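EcmrR transcriptional regulator (Escherichia coli, PDB 6WL5) probably senses cationic amphiphilic drugs through its GyrI-like C-terminal domain, which binds cetyl-trimethyl-ammonium, and activates transcription as a multidrug-sensing member of the MerR family. Local coordinates at residues A[96-101]-A[117-122]; A[57-62]-A[111-116]; A[27-32]-A[69-74]. All coordinates share one frame; numbering follows the deposited sequence. Where two conformers were deposited one is given.

How the interactions relate
All three contacts lie in one GyrI-like domain and reach the same antiparallel sheet. Interactions 1 and 2 share helix 109-123 and touch where Val100 CG1 meets Leu116 CD2 at 3.8 Å. Interactions 2 and 3 are joined by probable hydrogen bonds, Thr57 OG1 to Tyr29 OH (2.7 Å) and His60 NE2 to Glu72 OE1 (2.8 Å); strands 55-59 and 69-77 are also neighbours in the sheet. Interactions 1 and 3 sit on opposite sides of the chain's centre, their own centres about 23 Å apart. One cetyl-trimethyl-ammonium links the set: it touches Met117 and Glu121 of 117-122, Tyr59 and Tyr113 of interaction 2, and Met69 of 69-74.

Interaction 1. Residues A[96-101]-A[117-122]; sequences TAVTVI and MQWVED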
loop_
_atom_site.group_PDB
_atom_site.type_symbol
_atom_site.label_atom_id
_atom_site.label_comp_id
_atom_site.label_asym_id
_atom_site.label_seq_id
_atom_site.Cartn_x
_atom_site.Cartn_y
_atom_site.Cartn_z
ATOM N N THR A 96 -2.014 -8.002 -11.846
ATOM C CA THR A 96 -1.702 -7.062 -12.898
ATOM C C THR A 96 -2.275 -5.734 -12.429
ATOM O O THR A 96 -3.440 -5.667 -12.036
ATOM C CB THR A 96 -2.331 -7.460 -14.220
ATOM O OG1 THR A 96 -1.867 -8.754 -14.636
ATOM C CG2 THR A 96 -1.975 -6.446 -15.300
ATOM N N ALA A 97 -1.463 -4.683 -12.438
ATOM C CA ALA A 97 -1.909 -3.411 -11.890
ATOM C C ALA A 97 -1.656 -2.279 -12.861
ATOM O O ALA A 97 -0.600 -2.236 -13.519
ATOM C CB ALA A 97 -1.174 -3.088 -10.577
ATOM N N VAL A 98 -2.588 -1.325 -12.885
ATOM C CA VAL A 98 -2.295 -0.001 -13.406
ATOM C C VAL A 98 -1.885 0.891 -12.245
ATOM O O VAL A 98 -2.505 0.861 -11.165
ATOM C CB VAL A 98 -3.466 0.558 -14.228
ATOM C CG1 VAL A 98 -4.752 0.752 -13.419
ATOM C CG2 VAL A 98 -3.055 1.831 -14.962
ATOM N N THR A 99 -0.781 1.610 -12.434
ATOM C CA THR A 99 -0.139 2.359 -11.363
ATOM C C THR A 99 0.133 3.803 -11.763
ATOM O O THR A 99 0.339 4.112 -12.941
ATOM C CB THR A 99 1.187 1.675 -10.959
ATOM O OG1 THR A 99 2.182 1.831 -11.986
ATOM C CG2 THR A 99 1.000 0.197 -10.677
ATOM N N VAL A 100 0.190 4.685 -10.755
ATOM C CA VAL A 100 0.735 6.030 -10.912
ATOM C C VAL A 100 1.587 6.335 -9.700
ATOM O O VAL A 100 1.362 5.793 -8.624
ATOM C CB VAL A 100 -0.322 7.139 -11.067
ATOM C CG1 VAL A 100 -1.111 6.946 -12.336
ATOM C CG2 VAL A 100 -1.239 7.220 -9.843
ATOM N N ILE A 101 2.541 7.200 -9.896
ATOM C CA ILE A 101 3.305 7.775 -8.791
ATOM C C ILE A 101 2.672 9.085 -8.345
ATOM O O ILE A 101 2.498 10.022 -9.147
ATOM C CB ILE A 101 4.775 7.993 -9.199
ATOM C CG1 ILE A 101 5.455 6.652 -9.481
ATOM C CG2 ILE A 101 5.534 8.814 -8.140
ATOM C CD1 ILE A 101 5.849 5.866 -8.235
ATOM N N MET A 117 -9.118 5.737 -11.138
ATOM C CA MET A 117 -10.516 5.350 -11.372
ATOM C C MET A 117 -10.948 5.762 -12.779
ATOM O O MET A 117 -11.577 4.975 -13.498
ATOM C CB MET A 117 -11.467 5.969 -10.311
ATOM C CG MET A 117 -11.493 5.261 -8.910
ATOM S SD MET A 117 -12.638 5.833 -7.574
ATOM C CE MET A 117 -11.707 7.186 -6.842
ATOM N N GLN A 118 -10.585 6.981 -13.202
ATOM C CA GLN A 118 -10.940 7.469 -14.534
ATOM C C GLN A 118 -10.197 6.701 -15.624
ATOM O O GLN A 118 -10.794 6.345 -16.657
ATOM C CB GLN A 118 -10.652 8.959 -14.643
ATOM C CG GLN A 118 -11.110 9.638 -15.900
ATOM C CD GLN A 118 -12.622 9.766 -15.981
ATOM O OE1 GLN A 118 -13.260 10.322 -15.076
ATOM N NE2 GLN A 118 -13.211 9.232 -17.046
ATOM N N TRP A 119 -8.918 6.415 -15.396
ATOM C CA TRP A 119 -8.138 5.678 -16.378
ATOM C C TRP A 119 -8.750 4.314 -16.629
ATOM O O TRP A 119 -8.843 3.860 -17.772
ATOM C CB TRP A 119 -6.699 5.533 -15.872
ATOM C CG TRP A 119 -5.777 4.934 -16.925
ATOM C CD1 TRP A 119 -4.955 5.620 -17.762
ATOM C CD2 TRP A 119 -5.595 3.546 -17.231
ATOM N NE1 TRP A 119 -4.279 4.751 -18.588
ATOM C CE2 TRP A 119 -4.656 3.471 -18.281
ATOM C CE3 TRP A 119 -6.167 2.356 -16.744
ATOM C CZ2 TRP A 119 -4.262 2.261 -18.848
ATOM C CZ3 TRP A 119 -5.757 1.161 -17.274
ATOM C CH2 TRP A 119 -4.820 1.121 -18.336
ATOM N N VAL A 120 -9.132 3.625 -15.566
ATOM C CA VAL A 120 -9.713 2.297 -15.708
ATOM C C VAL A 120 -10.959 2.348 -16.580
ATOM O O VAL A 120 -11.125 1.541 -17.519
ATOM C CB VAL A 120 -9.968 1.709 -14.314
ATOM C CG1 VAL A 120 -10.822 0.525 -14.394
ATOM C CG2 VAL A 120 -8.637 1.334 -13.639
ATOM N N GLU A 121 -11.837 3.325 -16.323
ATOM C CA GLU A 121 -13.044 3.465 -17.152
ATOM C C GLU A 121 -12.693 3.785 -18.606
ATOM O O GLU A 121 -13.275 3.209 -19.544
ATOM C CB GLU A 121 -13.920 4.576 -16.591
ATOM C CG GLU A 121 -14.489 4.295 -15.225
ATOM C CD GLU A 121 -15.404 3.091 -15.241
ATOM O OE1 GLU A 121 -16.185 2.970 -16.223
ATOM O OE2 GLU A 121 -15.316 2.280 -14.280
ATOM N N ASP A 122 -11.769 4.722 -18.812
ATOM C CA ASP A 122 -11.473 5.227 -20.149
ATOM C C ASP A 122 -10.796 4.177 -21.019
ATOM O O ASP A 122 -10.886 4.243 -22.245
ATOM C CB ASP A 122 -10.506 6.420 -20.050
ATOM C CG ASP A 122 -11.159 7.685 -19.520
ATOM O OD1 ASP A 122 -12.395 7.754 -19.460
ATOM O OD2 ASP A 122 -10.411 8.631 -19.160
#
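The indole of Trp119 presents one face to Val98, whose CG2 methyl sits over the six-membered ring. The methyl is 3.6 Å from the centroid of that ring and 11° off its normal, which meets the geometry of a CH-pi contact. It is not centred exactly: Trp119 CE3 and CZ3 are each 3.6 Å from Val98 CG2, so the methyl is displaced toward that side of the six-membered ring. Outside the two segments, the indole also meets the ring of Tyr125, the planes inclined at about 35°, and packs on Ala6.

The indole gets there because CG of Trp119 is anti to the backbone N (chi1 -172°), while the bond from CA to CB already points to the strand. Val98 uses both branches. CG2 goes to the indole, whereas CG1 reaches Val120 CG2 at 3.9 Å, and the CB of Val98 itself lies 3.9 Å from Trp119 CZ3. No hydrogen bond crosses; the evidence is for a buried apolar junction, to which Leu116 and Phe154 add further contacts with Val98. Within helix 109-123, Gln118 NE2 donates to Asp122 OD1 at 2.9 Å, one turn on.

Val98 thus marks where helix 109-123 packs through apolar side chains against strand 88-103, a helix-on-antiparallel-sheet arrangement within the GyrI-like small-molecule-binding domain.

Interaction 2. Residues A[57-62]-A[111-116]; sequences TLYHDK and NAYIYL. With 16A (cetyl-trimethyl-ammonium), chain E.
Tyr59 and Tyr113 are two aromatic walls of the cetyl-trimethyl-ammonium pocket, one on strand 55-59 and the other on helix 109-123. They form a T-shaped pair, with the edge of Tyr113 directed at the face of Tyr59. The centroids are 6.0 Å apart and the planes meet at 77°. The closest approach is made by the hydroxyl: Tyr113 OH is 3.4 Å from Tyr59 CE2.

The detergent enters the angle between the rings. Its C14 lies over one face of Tyr59, 3.6 Å from CD1, and also over one face of Tyr113, 3.7 Å from CE2. Tyr59 is therefore touched on different parts of its ring, by the detergent mainly along CD1 and CE1 and by the Tyr113 hydroxyl at CD2 and CE2. Its face turned from the detergent is covered by Thr57 CG2. In both tyrosines CG is anti to the carbonyl carbon (chi1 -75° for Tyr59, -70° for Tyr113), which sends the ring from its backbone into the cleft between sheet and helix. That cleft of the GyrI-like domain takes the alkyl chain further along as well, where Asp61 O comes within 3.2 Å of C10.

Near the head-group end, the detergent's methyl C18 is 3.7 Å from Tyr59 OH. Both hydroxyls are hydrogen-bonded to one carboxylate, Tyr59 OH to Glu133 OE2 and Tyr113 OH to Glu133 OE1, which ties the two rings to a third pocket residue. If ionised, Glu133 would probably supply negative charge suited to the quaternary ammonium.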
loop_
_atom_site.group_PDB
_atom_site.type_symbol
_atom_site.label_atom_id
_atom_site.label_comp_id
_atom_site.label_asym_id
_atom_site.label_seq_id
_atom_site.Cartn_x
_atom_site.Cartn_y
_atom_site.Cartn_z
ATOM N N THR A 57 -0.188 -0.213 1.909
ATOM C CA THR A 57 -1.501 -0.380 2.503
ATOM C C THR A 57 -2.432 -0.982 1.455
ATOM O O THR A 57 -2.503 -0.499 0.323
ATOM C CB THR A 57 -2.065 0.965 2.957
ATOM O OG1 THR A 57 -1.202 1.490 3.968
ATOM C CG2 THR A 57 -3.511 0.834 3.500
ATOM N N LEU A 58 -3.187 -1.990 1.866
ATOM C CA LEU A 58 -4.323 -2.446 1.103
ATOM C C LEU A 58 -5.570 -1.728 1.597
ATOM O O LEU A 58 -5.890 -1.767 2.799
ATOM C CB LEU A 58 -4.483 -3.949 1.286
ATOM C CG LEU A 58 -3.340 -4.822 0.747
ATOM C CD1 LEU A 58 -3.552 -6.275 1.066
ATOM C CD2 LEU A 58 -3.238 -4.581 -0.723
ATOM N N TYR A 59 -6.302 -1.125 0.665
ATOM C CA TYR A 59 -7.598 -0.507 0.954
ATOM C C TYR A 59 -8.719 -1.465 0.557
ATOM O O TYR A 59 -8.997 -1.625 -0.629
ATOM C CB TYR A 59 -7.705 0.811 0.192
ATOM C CG TYR A 59 -6.855 1.900 0.856
ATOM C CD1 TYR A 59 -7.361 2.701 1.866
ATOM C CD2 TYR A 59 -5.524 2.114 0.475
ATOM C CE1 TYR A 59 -6.579 3.654 2.499
ATOM C CE2 TYR A 59 -4.737 3.080 1.093
ATOM C CZ TYR A 59 -5.272 3.868 2.094
ATOM O OH TYR A 59 -4.511 4.872 2.697
ATOM N N HIS A 60 -9.364 -2.078 1.551
ATOM C CA HIS A 60 -10.309 -3.175 1.344
ATOM C C HIS A 60 -11.759 -2.738 1.222
ATOM O O HIS A 60 -12.624 -3.590 0.939
ATOM C CB HIS A 60 -10.175 -4.171 2.497
ATOM C CG HIS A 60 -8.892 -4.947 2.477
ATOM N ND1 HIS A 60 -8.496 -5.696 1.389
ATOM C CD2 HIS A 60 -7.941 -5.130 3.426
ATOM C CE1 HIS A 60 -7.360 -6.308 1.663
ATOM N NE2 HIS A 60 -7.004 -5.991 2.898
ATOM N N ASP A 61 -12.057 -1.452 1.350
ATOM C CA ASP A 61 -13.443 -1.033 1.243
ATOM C C ASP A 61 -13.965 -1.280 -0.163
ATOM O O ASP A 61 -13.216 -1.316 -1.131
ATOM C CB ASP A 61 -13.586 0.430 1.624
ATOM C CG ASP A 61 -13.588 0.624 3.134
ATOM O OD1 ASP A 61 -14.419 -0.020 3.808
ATOM O OD2 ASP A 61 -12.737 1.386 3.628
ATOM N N LYS A 62 -15.265 -1.475 -0.258
ATOM C CA LYS A 62 -15.900 -1.767 -1.531
ATOM C C LYS A 62 -16.343 -0.524 -2.262
ATOM O O LYS A 62 -17.045 -0.632 -3.265
ATOM C CB LYS A 62 -17.119 -2.673 -1.296
ATOM C CG LYS A 62 -16.755 -4.072 -0.749
ATOM C CD LYS A 62 -15.485 -4.622 -1.406
ATOM C CE LYS A 62 -14.809 -5.742 -0.606
ATOM N NZ LYS A 62 -15.720 -6.870 -0.283
ATOM N N ASN A 111 -6.175 12.512 -5.288
ATOM C CA ASN A 111 -6.110 12.876 -6.697
ATOM C C ASN A 111 -5.571 11.730 -7.573
ATOM O O ASN A 111 -5.987 11.566 -8.733
ATOM C CB ASN A 111 -5.243 14.110 -6.887
ATOM C CG ASN A 111 -5.823 15.339 -6.258
ATOM O OD1 ASN A 111 -7.000 15.402 -5.963
ATOM N ND2 ASN A 111 -5.012 16.355 -6.122
ATOM N N ALA A 112 -4.669 10.932 -7.027
ATOM C CA ALA A 112 -4.168 9.753 -7.717
ATOM C C ALA A 112 -5.237 8.675 -7.855
ATOM O O ALA A 112 -5.296 7.975 -8.878
ATOM C CB ALA A 112 -2.972 9.207 -6.949
ATOM N N TYR A 113 -6.047 8.474 -6.827
ATOM C CA TYR A 113 -7.153 7.526 -6.908
ATOM C C TYR A 113 -8.186 7.989 -7.924
ATOM O O TYR A 113 -8.706 7.177 -8.692
ATOM C CB TYR A 113 -7.779 7.334 -5.510
ATOM C CG TYR A 113 -6.879 6.576 -4.547
ATOM C CD1 TYR A 113 -5.861 7.224 -3.857
ATOM C CD2 TYR A 113 -7.007 5.211 -4.370
ATOM C CE1 TYR A 113 -5.024 6.515 -2.990
ATOM C CE2 TYR A 113 -6.171 4.495 -3.526
ATOM C CZ TYR A 113 -5.166 5.148 -2.856
ATOM O OH TYR A 113 -4.344 4.435 -2.018
ATOM N N ILE A 114 -8.522 9.282 -7.912
ATOM C CA ILE A 114 -9.419 9.845 -8.918
ATOM C C ILE A 114 -8.889 9.542 -10.302
ATOM O O ILE A 114 -9.614 9.043 -11.184
ATOM C CB ILE A 114 -9.557 11.361 -8.673
ATOM C CG1 ILE A 114 -10.386 11.653 -7.417
ATOM C CG2 ILE A 114 -10.191 12.025 -9.888
ATOM C CD1 ILE A 114 -10.348 13.120 -7.030
ATOM N N TYR A 115 -7.619 9.836 -10.507
ATOM C CA TYR A 115 -7.001 9.622 -11.798
ATOM C C TYR A 115 -7.051 8.177 -12.244
ATOM O O TYR A 115 -7.387 7.906 -13.375
ATOM C CB TYR A 115 -5.539 10.063 -11.752
ATOM C CG TYR A 115 -4.886 10.139 -13.100
ATOM C CD1 TYR A 115 -4.204 9.070 -13.631
ATOM C CD2 TYR A 115 -4.950 11.291 -13.813
ATOM C CE1 TYR A 115 -3.613 9.166 -14.880
ATOM C CE2 TYR A 115 -4.363 11.405 -15.029
ATOM C CZ TYR A 115 -3.702 10.343 -15.554
ATOM O OH TYR A 115 -3.123 10.551 -16.773
ATOM N N LEU A 116 -6.741 7.254 -11.350
ATOM C CA LEU A 116 -6.729 5.840 -11.738
ATOM C C LEU A 116 -8.140 5.311 -11.967
ATOM O O LEU A 116 -8.352 4.507 -12.876
ATOM C CB LEU A 116 -5.987 4.987 -10.705
ATOM C CG LEU A 116 -4.460 5.048 -10.790
ATOM C CD1 LEU A 116 -3.890 4.265 -9.632
ATOM C CD2 LEU A 116 -3.985 4.496 -12.123
HETATM C C1 16A E . -16.920 1.259 -10.905
HETATM C C2 16A E . -16.220 1.330 -9.556
HETATM C C3 16A E . -16.239 2.744 -8.981
HETATM C C4 16A E . -15.115 3.027 -7.980
HETATM C C5 16A E . -14.545 1.805 -7.255
HETATM C C6 16A E . -13.676 2.248 -6.083
HETATM C C7 16A E . -13.397 1.178 -5.043
HETATM C C8 16A E . -12.733 1.843 -3.843
HETATM C C9 16A E . -11.458 1.134 -3.477
HETATM C C10 16A E . -11.193 1.079 -1.971
HETATM C C11 16A E . -11.162 2.418 -1.246
HETATM C C12 16A E . -9.975 3.297 -1.618
HETATM C C13 16A E . -9.767 4.323 -0.503
HETATM C C14 16A E . -8.416 4.995 -0.660
HETATM C C15 16A E . -8.271 6.168 0.295
HETATM C C16 16A E . -6.841 6.627 0.243
HETATM N N1 16A E . -6.619 7.886 0.972
HETATM C C17 16A E . -7.130 7.861 2.355
HETATM C C18 16A E . -5.154 8.028 0.954
HETATM C C19 16A E . -7.137 9.021 0.204
#

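Interaction 3. Residues A[27-32]-A[69-74]; sequences SSYIKL and MDVEFC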
loop_
_atom_site.group_PDB
_atom_site.type_symbol
_atom_site.label_atom_id
_atom_site.label_comp_id
_atom_site.label_asym_id
_atom_site.label_seq_id
_atom_site.Cartn_x
_atom_site.Cartn_y
_atom_site.Cartn_z
ATOM N N SER A 27 -4.735 10.117 9.119
ATOM C CA SER A 27 -3.779 10.517 10.147
ATOM C C SER A 27 -3.806 9.548 11.319
ATOM O O SER A 27 -2.739 9.226 11.890
ATOM C CB SER A 27 -4.059 11.939 10.633
ATOM O OG SER A 27 -3.841 12.935 9.651
ATOM N N SER A 28 -5.013 9.100 11.718
ATOM C CA SER A 28 -5.123 8.175 12.840
ATOM C C SER A 28 -4.468 6.848 12.498
ATOM O O SER A 28 -3.775 6.245 13.328
ATOM C CB SER A 28 -6.579 7.992 13.254
ATOM O OG SER A 28 -7.159 9.222 13.663
ATOM N N TYR A 29 -4.653 6.408 11.264
ATOM C CA TYR A 29 -4.095 5.153 10.793
ATOM C C TYR A 29 -2.583 5.182 10.822
ATOM O O TYR A 29 -1.936 4.266 11.335
ATOM C CB TYR A 29 -4.552 4.952 9.350
ATOM C CG TYR A 29 -3.847 3.844 8.582
ATOM C CD1 TYR A 29 -3.549 2.632 9.181
ATOM C CD2 TYR A 29 -3.454 4.045 7.278
ATOM C CE1 TYR A 29 -2.886 1.634 8.509
ATOM C CE2 TYR A 29 -2.796 3.048 6.566
ATOM C CZ TYR A 29 -2.507 1.838 7.200
ATOM O OH TYR A 29 -1.826 0.838 6.539
ATOM N N ILE A 30 -1.979 6.227 10.267
ATOM C CA ILE A 30 -0.534 6.150 10.141
ATOM C C ILE A 30 0.180 6.174 11.499
ATOM O O ILE A 30 1.274 5.618 11.615
ATOM C CB ILE A 30 0.054 7.149 9.131
ATOM C CG1 ILE A 30 -0.132 8.567 9.653
ATOM C CG2 ILE A 30 -0.572 6.943 7.727
ATOM C CD1 ILE A 30 0.326 9.608 8.656
ATOM N N LYS A 31 -0.432 6.758 12.536
ATOM C CA LYS A 31 0.132 6.690 13.888
ATOM C C LYS A 31 0.199 5.265 14.420
ATOM O O LYS A 31 1.012 4.978 15.325
ATOM C CB LYS A 31 -0.684 7.579 14.844
ATOM C CG LYS A 31 -0.434 9.046 14.652
ATOM C CD LYS A 31 -1.166 9.917 15.630
ATOM C CE LYS A 31 -2.627 9.895 15.371
ATOM N NZ LYS A 31 -3.326 10.830 16.312
ATOM N N LEU A 32 -0.638 4.370 13.890
ATOM C CA LEU A 32 -0.642 2.958 14.244
ATOM C C LEU A 32 0.451 2.168 13.540
ATOM O O LEU A 32 0.689 1.015 13.900
ATOM C CB LEU A 32 -2.022 2.363 13.923
ATOM C CG LEU A 32 -3.231 3.017 14.605
ATOM C CD1 LEU A 32 -4.512 2.390 14.014
ATOM C CD2 LEU A 32 -3.209 2.908 16.134
ATOM N N MET A 69 -12.216 3.704 7.421
ATOM C CA MET A 69 -11.688 2.864 6.352
ATOM C C MET A 69 -11.186 1.527 6.871
ATOM O O MET A 69 -10.602 1.435 7.961
ATOM C CB MET A 69 -10.530 3.589 5.651
ATOM C CG MET A 69 -10.927 4.883 4.989
ATOM S SD MET A 69 -9.494 5.729 4.282
ATOM C CE MET A 69 -8.516 6.202 5.695
ATOM N N ASP A 70 -11.387 0.490 6.039
ATOM C CA ASP A 70 -10.856 -0.855 6.254
ATOM C C ASP A 70 -9.513 -0.942 5.535
ATOM O O ASP A 70 -9.461 -1.018 4.299
ATOM C CB ASP A 70 -11.850 -1.894 5.728
ATOM C CG ASP A 70 -11.454 -3.330 6.052
ATOM O OD1 ASP A 70 -10.325 -3.603 6.541
ATOM O OD2 ASP A 70 -12.309 -4.207 5.778
ATOM N N VAL A 71 -8.413 -0.916 6.317
ATOM C CA VAL A 71 -7.075 -0.847 5.765
ATOM C C VAL A 71 -6.228 -1.955 6.349
ATOM O O VAL A 71 -6.433 -2.376 7.484
ATOM C CB VAL A 71 -6.432 0.529 6.061
ATOM C CG1 VAL A 71 -7.184 1.605 5.301
ATOM C CG2 VAL A 71 -6.304 0.825 7.584
ATOM N N GLU A 72 -5.252 -2.416 5.571
ATOM C CA GLU A 72 -4.330 -3.459 6.003
ATOM C C GLU A 72 -2.908 -3.033 5.656
ATOM O O GLU A 72 -2.555 -2.905 4.478
ATOM C CB GLU A 72 -4.699 -4.800 5.371
ATOM C CG GLU A 72 -3.895 -5.964 5.896
ATOM C CD GLU A 72 -4.478 -7.299 5.472
ATOM O OE1 GLU A 72 -4.982 -7.351 4.330
ATOM O OE2 GLU A 72 -4.420 -8.281 6.265
ATOM N N PHE A 73 -2.104 -2.783 6.689
ATOM C CA PHE A 73 -0.719 -2.431 6.482
ATOM C C PHE A 73 0.087 -3.688 6.226
ATOM O O PHE A 73 0.012 -4.647 7.012
ATOM C CB PHE A 73 -0.137 -1.753 7.708
ATOM C CG PHE A 73 1.282 -1.413 7.538
ATOM C CD1 PHE A 73 1.652 -0.380 6.713
ATOM C CD2 PHE A 73 2.259 -2.191 8.125
ATOM C CE1 PHE A 73 2.986 -0.056 6.551
ATOM C CE2 PHE A 73 3.604 -1.864 7.994
ATOM C CZ PHE A 73 3.962 -0.802 7.190
ATOM N N CYS A 74 0.924 -3.643 5.199
ATOM C CA CYS A 74 1.752 -4.774 4.792
ATOM C C CYS A 74 3.195 -4.366 4.537
ATOM O O CYS A 74 3.474 -3.309 3.984
ATOM C CB CYS A 74 1.219 -5.373 3.488
ATOM S SG CYS A 74 -0.473 -5.969 3.537
#
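Tyr29 carries its CG anti to the backbone N (chi1 168°), a setting that extends the phenol from helix 26-31 to strand 69-77, where Val71 and Phe73 receive it. On Val71 the branch that answers is CG2, which stands between the backbone N and the carbonyl carbon. This methyl lies over one face of the phenol, 3.7 Å from the centroid and 17° off the normal, as expected of a CH-pi contact; it leans to one rim, with CE1 of Tyr29 3.6 Å from Val71 CG2.

The far end of the phenol meets Phe73 in another way. Tyr29 OH reaches Phe73 CB at 3.3 Å, and CB lies near the plane of the phenol, at its edge. CD1 of Phe73 is 3.7 Å from the same oxygen, yet the end of that side chain leads away from the helix.

The contact seats a short helix on the antiparallel sheet: the axes of 27-31 and 69-74 run 10.7 Å apart at closest approach and are inclined by 31°. Strand 69-77 lies between strands 7-23 and 55-59. The buried hydroxyl of Tyr29 is satisfied by Thr57 OG1 on the latter, and the same side chain also packs on Val23 of the former. With an alanine here, Val71 CG2 would probably lose its aromatic cover and Thr57 OG1 one hydrogen-bonding partner.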